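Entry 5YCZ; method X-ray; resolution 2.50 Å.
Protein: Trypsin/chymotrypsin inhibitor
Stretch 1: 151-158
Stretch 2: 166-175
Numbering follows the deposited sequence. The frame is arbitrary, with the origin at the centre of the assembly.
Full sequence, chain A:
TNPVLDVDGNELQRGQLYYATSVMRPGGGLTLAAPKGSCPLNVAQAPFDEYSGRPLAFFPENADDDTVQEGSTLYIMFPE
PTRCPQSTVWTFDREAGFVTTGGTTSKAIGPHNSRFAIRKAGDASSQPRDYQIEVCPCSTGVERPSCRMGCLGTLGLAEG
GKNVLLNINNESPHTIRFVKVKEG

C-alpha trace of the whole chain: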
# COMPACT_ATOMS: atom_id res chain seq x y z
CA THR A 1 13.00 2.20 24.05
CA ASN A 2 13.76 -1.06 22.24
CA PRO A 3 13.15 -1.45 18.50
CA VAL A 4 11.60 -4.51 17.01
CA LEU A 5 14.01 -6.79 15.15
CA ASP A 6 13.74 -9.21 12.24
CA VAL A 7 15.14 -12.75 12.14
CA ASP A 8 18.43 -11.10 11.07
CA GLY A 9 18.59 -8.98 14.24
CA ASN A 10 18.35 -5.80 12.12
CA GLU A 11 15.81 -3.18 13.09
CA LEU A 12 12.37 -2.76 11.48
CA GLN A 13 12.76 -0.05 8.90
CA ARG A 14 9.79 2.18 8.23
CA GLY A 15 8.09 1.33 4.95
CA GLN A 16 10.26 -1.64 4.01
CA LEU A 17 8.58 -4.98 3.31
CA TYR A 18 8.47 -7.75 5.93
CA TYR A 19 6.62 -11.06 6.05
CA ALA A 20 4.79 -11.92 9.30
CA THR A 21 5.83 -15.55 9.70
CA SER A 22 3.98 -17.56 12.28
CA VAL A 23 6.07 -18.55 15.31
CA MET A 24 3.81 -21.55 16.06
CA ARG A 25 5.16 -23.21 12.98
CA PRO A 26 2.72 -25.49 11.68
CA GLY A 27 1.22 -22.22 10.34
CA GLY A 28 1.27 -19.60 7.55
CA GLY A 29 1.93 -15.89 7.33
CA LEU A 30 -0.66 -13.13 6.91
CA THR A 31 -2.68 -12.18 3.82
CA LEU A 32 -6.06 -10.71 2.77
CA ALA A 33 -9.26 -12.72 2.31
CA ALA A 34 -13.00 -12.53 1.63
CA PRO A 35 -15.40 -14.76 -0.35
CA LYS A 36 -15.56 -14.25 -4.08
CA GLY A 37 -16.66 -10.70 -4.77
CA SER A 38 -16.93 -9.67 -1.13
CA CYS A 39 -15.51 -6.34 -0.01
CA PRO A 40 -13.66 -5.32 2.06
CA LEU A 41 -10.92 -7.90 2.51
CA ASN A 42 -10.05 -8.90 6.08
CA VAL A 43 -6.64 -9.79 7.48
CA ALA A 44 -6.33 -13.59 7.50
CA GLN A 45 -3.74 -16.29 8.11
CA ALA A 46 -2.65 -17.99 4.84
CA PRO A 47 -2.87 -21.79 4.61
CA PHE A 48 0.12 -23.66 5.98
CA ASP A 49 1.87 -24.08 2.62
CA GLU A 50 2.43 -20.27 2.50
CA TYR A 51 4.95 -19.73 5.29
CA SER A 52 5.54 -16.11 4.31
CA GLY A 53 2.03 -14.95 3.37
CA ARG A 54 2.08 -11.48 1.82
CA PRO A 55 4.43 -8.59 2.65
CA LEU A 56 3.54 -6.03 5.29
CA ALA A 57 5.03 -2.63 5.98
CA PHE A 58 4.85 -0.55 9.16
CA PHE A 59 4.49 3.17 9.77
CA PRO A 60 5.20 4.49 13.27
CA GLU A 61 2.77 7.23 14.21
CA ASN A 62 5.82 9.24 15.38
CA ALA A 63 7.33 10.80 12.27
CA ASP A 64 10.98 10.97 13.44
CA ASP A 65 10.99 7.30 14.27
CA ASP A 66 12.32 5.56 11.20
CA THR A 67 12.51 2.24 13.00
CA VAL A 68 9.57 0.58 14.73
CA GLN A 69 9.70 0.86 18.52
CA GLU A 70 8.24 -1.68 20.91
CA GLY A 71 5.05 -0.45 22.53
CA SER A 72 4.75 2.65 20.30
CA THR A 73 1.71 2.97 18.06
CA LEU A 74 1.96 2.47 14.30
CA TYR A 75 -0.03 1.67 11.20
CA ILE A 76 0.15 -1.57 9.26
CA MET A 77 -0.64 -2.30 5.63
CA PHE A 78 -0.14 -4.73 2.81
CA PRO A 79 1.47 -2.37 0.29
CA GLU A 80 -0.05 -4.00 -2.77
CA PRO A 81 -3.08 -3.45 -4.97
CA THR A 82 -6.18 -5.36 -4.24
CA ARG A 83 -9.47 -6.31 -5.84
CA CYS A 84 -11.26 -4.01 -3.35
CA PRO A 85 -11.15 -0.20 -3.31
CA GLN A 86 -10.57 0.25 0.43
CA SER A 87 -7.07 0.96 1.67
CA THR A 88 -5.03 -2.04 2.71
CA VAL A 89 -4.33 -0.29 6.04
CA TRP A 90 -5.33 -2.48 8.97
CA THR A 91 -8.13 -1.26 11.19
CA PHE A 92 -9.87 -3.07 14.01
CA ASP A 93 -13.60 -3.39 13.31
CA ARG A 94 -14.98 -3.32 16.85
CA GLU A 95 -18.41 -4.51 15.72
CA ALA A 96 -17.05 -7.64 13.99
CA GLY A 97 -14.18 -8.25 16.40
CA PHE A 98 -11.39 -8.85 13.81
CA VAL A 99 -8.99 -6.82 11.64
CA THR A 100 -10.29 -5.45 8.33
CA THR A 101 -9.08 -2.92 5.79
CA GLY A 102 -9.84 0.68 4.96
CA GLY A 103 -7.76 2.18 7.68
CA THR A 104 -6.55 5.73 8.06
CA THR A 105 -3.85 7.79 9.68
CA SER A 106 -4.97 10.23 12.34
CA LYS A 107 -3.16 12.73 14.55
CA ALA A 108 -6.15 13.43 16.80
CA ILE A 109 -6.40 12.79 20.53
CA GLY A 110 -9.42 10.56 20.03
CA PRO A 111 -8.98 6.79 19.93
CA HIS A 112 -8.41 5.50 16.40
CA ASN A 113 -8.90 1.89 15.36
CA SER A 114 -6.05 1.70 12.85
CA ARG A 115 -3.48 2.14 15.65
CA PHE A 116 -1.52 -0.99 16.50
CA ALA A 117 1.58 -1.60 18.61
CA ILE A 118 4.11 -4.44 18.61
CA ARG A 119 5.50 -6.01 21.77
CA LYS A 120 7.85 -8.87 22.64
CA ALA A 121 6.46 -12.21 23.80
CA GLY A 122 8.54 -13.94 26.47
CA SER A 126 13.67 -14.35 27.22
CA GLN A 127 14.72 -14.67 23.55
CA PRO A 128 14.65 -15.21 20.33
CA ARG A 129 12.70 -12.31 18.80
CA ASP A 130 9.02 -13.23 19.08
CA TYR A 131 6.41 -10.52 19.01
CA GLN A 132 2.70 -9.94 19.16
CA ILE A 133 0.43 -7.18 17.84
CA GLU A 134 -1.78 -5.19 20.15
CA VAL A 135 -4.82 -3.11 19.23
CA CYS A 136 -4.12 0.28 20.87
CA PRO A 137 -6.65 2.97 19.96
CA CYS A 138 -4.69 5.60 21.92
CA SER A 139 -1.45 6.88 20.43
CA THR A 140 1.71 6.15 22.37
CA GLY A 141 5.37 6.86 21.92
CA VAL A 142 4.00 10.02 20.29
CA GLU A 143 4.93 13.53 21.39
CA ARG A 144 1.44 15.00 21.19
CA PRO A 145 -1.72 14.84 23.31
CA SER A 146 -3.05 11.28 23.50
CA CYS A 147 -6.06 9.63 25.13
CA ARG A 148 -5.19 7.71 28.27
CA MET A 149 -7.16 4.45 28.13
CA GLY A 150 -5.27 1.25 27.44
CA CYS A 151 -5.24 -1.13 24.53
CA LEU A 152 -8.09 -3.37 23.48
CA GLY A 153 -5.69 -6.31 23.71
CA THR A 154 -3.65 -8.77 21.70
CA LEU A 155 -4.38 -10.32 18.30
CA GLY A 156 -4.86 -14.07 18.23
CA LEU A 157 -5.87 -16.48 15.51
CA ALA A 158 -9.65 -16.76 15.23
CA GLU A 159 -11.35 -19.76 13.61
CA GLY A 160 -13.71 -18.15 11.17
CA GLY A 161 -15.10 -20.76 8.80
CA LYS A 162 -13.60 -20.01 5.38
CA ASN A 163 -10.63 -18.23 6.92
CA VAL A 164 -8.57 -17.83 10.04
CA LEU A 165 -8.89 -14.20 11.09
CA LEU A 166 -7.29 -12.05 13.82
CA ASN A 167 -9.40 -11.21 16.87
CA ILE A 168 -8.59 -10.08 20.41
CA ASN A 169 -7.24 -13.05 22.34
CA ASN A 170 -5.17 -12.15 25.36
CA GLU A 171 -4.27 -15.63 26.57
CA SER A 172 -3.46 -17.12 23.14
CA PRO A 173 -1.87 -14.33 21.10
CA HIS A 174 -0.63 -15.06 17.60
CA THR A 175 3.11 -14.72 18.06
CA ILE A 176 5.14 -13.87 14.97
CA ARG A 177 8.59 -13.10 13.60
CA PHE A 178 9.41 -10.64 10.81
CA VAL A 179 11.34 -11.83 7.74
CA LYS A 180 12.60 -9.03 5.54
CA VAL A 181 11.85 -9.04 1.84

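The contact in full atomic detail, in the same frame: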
# COMPACT_ATOMS: atom_id res chain seq x y z
N CYS A 151 -4.99 -0.47 25.80
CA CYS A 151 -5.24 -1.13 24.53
C CYS A 151 -6.46 -2.05 24.62
O CYS A 151 -6.91 -2.44 25.71
CB CYS A 151 -4.01 -1.91 24.12
SG CYS A 151 -2.58 -0.85 24.06
N LEU A 152 -7.02 -2.38 23.47
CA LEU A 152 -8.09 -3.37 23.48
C LEU A 152 -7.55 -4.74 23.81
O LEU A 152 -8.27 -5.55 24.42
CB LEU A 152 -8.82 -3.40 22.15
CG LEU A 152 -9.42 -2.09 21.65
CD1 LEU A 152 -10.27 -2.33 20.40
CD2 LEU A 152 -10.24 -1.39 22.76
N GLY A 153 -6.30 -5.03 23.42
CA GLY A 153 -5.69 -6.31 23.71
C GLY A 153 -4.94 -6.86 22.51
O GLY A 153 -4.68 -6.17 21.53
N THR A 154 -4.60 -8.14 22.60
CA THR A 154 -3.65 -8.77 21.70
C THR A 154 -4.37 -9.59 20.63
O THR A 154 -5.42 -10.20 20.90
CB THR A 154 -2.69 -9.66 22.52
OG1 THR A 154 -2.29 -8.96 23.70
CG2 THR A 154 -1.44 -9.97 21.72
N LEU A 155 -3.81 -9.58 19.42
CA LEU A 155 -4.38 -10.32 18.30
C LEU A 155 -4.05 -11.80 18.43
O LEU A 155 -2.89 -12.17 18.65
CB LEU A 155 -3.86 -9.79 16.97
CG LEU A 155 -4.29 -8.37 16.62
CD1 LEU A 155 -3.83 -7.98 15.23
CD2 LEU A 155 -5.80 -8.21 16.74
N GLY A 156 -5.07 -12.64 18.29
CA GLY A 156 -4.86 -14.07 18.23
C GLY A 156 -5.54 -14.61 16.99
O GLY A 156 -6.34 -13.92 16.35
N LEU A 157 -5.20 -15.84 16.64
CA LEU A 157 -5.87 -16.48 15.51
C LEU A 157 -7.30 -16.85 15.88
O LEU A 157 -7.55 -17.36 16.98
CB LEU A 157 -5.10 -17.72 15.06
CG LEU A 157 -3.64 -17.49 14.65
CD1 LEU A 157 -3.00 -18.81 14.26
CD2 LEU A 157 -3.57 -16.47 13.53
N ALA A 158 -8.22 -16.61 14.96
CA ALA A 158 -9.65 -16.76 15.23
C ALA A 158 -10.29 -17.64 14.17
O ALA A 158 -10.41 -17.22 13.01
CB ALA A 158 -10.34 -15.40 15.27
N LEU A 166 -7.95 -12.54 12.61
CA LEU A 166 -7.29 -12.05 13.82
C LEU A 166 -8.31 -11.35 14.70
O LEU A 166 -8.88 -10.33 14.28
CB LEU A 166 -6.16 -11.09 13.48
CG LEU A 166 -4.99 -11.64 12.64
CD1 LEU A 166 -4.00 -10.52 12.35
CD2 LEU A 166 -4.29 -12.80 13.36
N ASN A 167 -8.54 -11.87 15.89
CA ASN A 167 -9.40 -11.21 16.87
C ASN A 167 -8.57 -10.87 18.11
O ASN A 167 -7.36 -11.09 18.14
CB ASN A 167 -10.61 -12.08 17.23
CG ASN A 167 -10.22 -13.37 17.99
OD1 ASN A 167 -9.11 -13.87 17.86
ND2 ASN A 167 -11.18 -13.92 18.72
N ILE A 168 -9.24 -10.33 19.13
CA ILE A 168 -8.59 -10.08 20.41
C ILE A 168 -8.55 -11.39 21.18
O ILE A 168 -9.60 -11.96 21.51
CB ILE A 168 -9.33 -9.01 21.23
CG1 ILE A 168 -9.37 -7.68 20.48
CG2 ILE A 168 -8.68 -8.87 22.61
CD1 ILE A 168 -8.06 -6.92 20.60
N ASN A 169 -7.36 -11.86 21.50
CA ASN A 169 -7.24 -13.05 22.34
C ASN A 169 -6.03 -12.87 23.26
O ASN A 169 -4.89 -13.06 22.85
CB ASN A 169 -7.10 -14.29 21.50
CG ASN A 169 -7.08 -15.53 22.33
OD1 ASN A 169 -6.59 -15.53 23.46
ND2 ASN A 169 -7.62 -16.60 21.78
N ASN A 170 -6.29 -12.54 24.52
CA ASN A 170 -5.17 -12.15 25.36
C ASN A 170 -4.38 -13.37 25.83
O ASN A 170 -3.15 -13.31 25.91
CB ASN A 170 -5.66 -11.32 26.53
CG ASN A 170 -6.04 -9.92 26.12
OD1 ASN A 170 -5.25 -9.21 25.49
ND2 ASN A 170 -7.24 -9.51 26.46
N GLU A 171 -5.05 -14.49 26.10
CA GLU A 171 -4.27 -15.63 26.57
C GLU A 171 -3.54 -16.34 25.43
O GLU A 171 -2.42 -16.83 25.63
CB GLU A 171 -5.14 -16.61 27.35
CG GLU A 171 -4.40 -17.89 27.89
CD GLU A 171 -3.20 -17.65 28.85
OE1 GLU A 171 -2.73 -18.64 29.46
OE2 GLU A 171 -2.72 -16.50 29.01
N SER A 172 -4.10 -16.40 24.23
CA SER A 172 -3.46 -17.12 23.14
C SER A 172 -3.14 -16.19 21.98
O SER A 172 -3.69 -16.33 20.88
CB SER A 172 -4.32 -18.29 22.67
OG SER A 172 -4.59 -19.13 23.78
N PRO A 173 -2.25 -15.23 22.19
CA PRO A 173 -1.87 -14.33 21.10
C PRO A 173 -1.18 -15.07 19.95
O PRO A 173 -0.46 -16.05 20.15
CB PRO A 173 -0.92 -13.35 21.77
CG PRO A 173 -0.34 -14.11 22.88
CD PRO A 173 -1.45 -14.95 23.40
N HIS A 174 -1.40 -14.57 18.74
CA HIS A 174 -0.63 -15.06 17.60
C HIS A 174 0.76 -14.44 17.68
O HIS A 174 0.93 -13.24 17.43
CB HIS A 174 -1.32 -14.70 16.29
CG HIS A 174 -0.60 -15.21 15.08
ND1 HIS A 174 -0.12 -16.50 14.98
CD2 HIS A 174 -0.29 -14.60 13.90
CE1 HIS A 174 0.46 -16.66 13.80
NE2 HIS A 174 0.36 -15.53 13.13
N THR A 175 1.75 -15.24 18.03
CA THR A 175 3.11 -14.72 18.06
C THR A 175 3.76 -14.90 16.70
O THR A 175 3.49 -15.88 15.99
CB THR A 175 3.93 -15.43 19.13
OG1 THR A 175 3.66 -16.84 19.07
CG2 THR A 175 3.52 -14.92 20.49
O HOH W 1 -8.89 -7.57 26.69
O HOH W 2 -1.72 -10.92 25.95
O HOH W 3 -0.40 -11.15 18.10
O HOH W 4 -3.16 -17.44 18.77

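Antiparallel strands often fix their backbones first and leave the side chains to finish the joint, and this pair of stretches in a trypsin/chymotrypsin inhibitor is a compact example. Gly156 and Asn167 form the hydrogen-bonded pair: Gly156 N donates to Asn167 O (2.8 Å), and Asn167 N to Gly156 O (3.0 Å). Beyond it, Asn169 N reaches Thr154 O at 2.6 Å. The second stretch then turns back, so that His174 N can donate to Leu155 O at 2.8 Å, a turn braced by Ser172 N bonding to Asn169 OD1 (2.7 Å). Gly156 is thus enclosed, and an ideal CB there would lie 2.7 Å from both Asn169 CB and Ser172 O.

Side-chain rotamers complete the fit. Leu155, Leu157 and Leu166 all adopt the extended m,t form. Leu157 and Leu166 share a face of the sheet, with their CD2 atoms 3.7 Å apart, and the same Leu157 CD2 sits over the face of the His174 ring, 3.7 Å from its centroid. The t chi1 of His174 accompanies a CA-to-CB bond directed toward the first strand. Asn170, with chi1 m, brings OD1 within 3.1 Å of Thr154 N, capturing that amide. The contact buries 758 Å² in all.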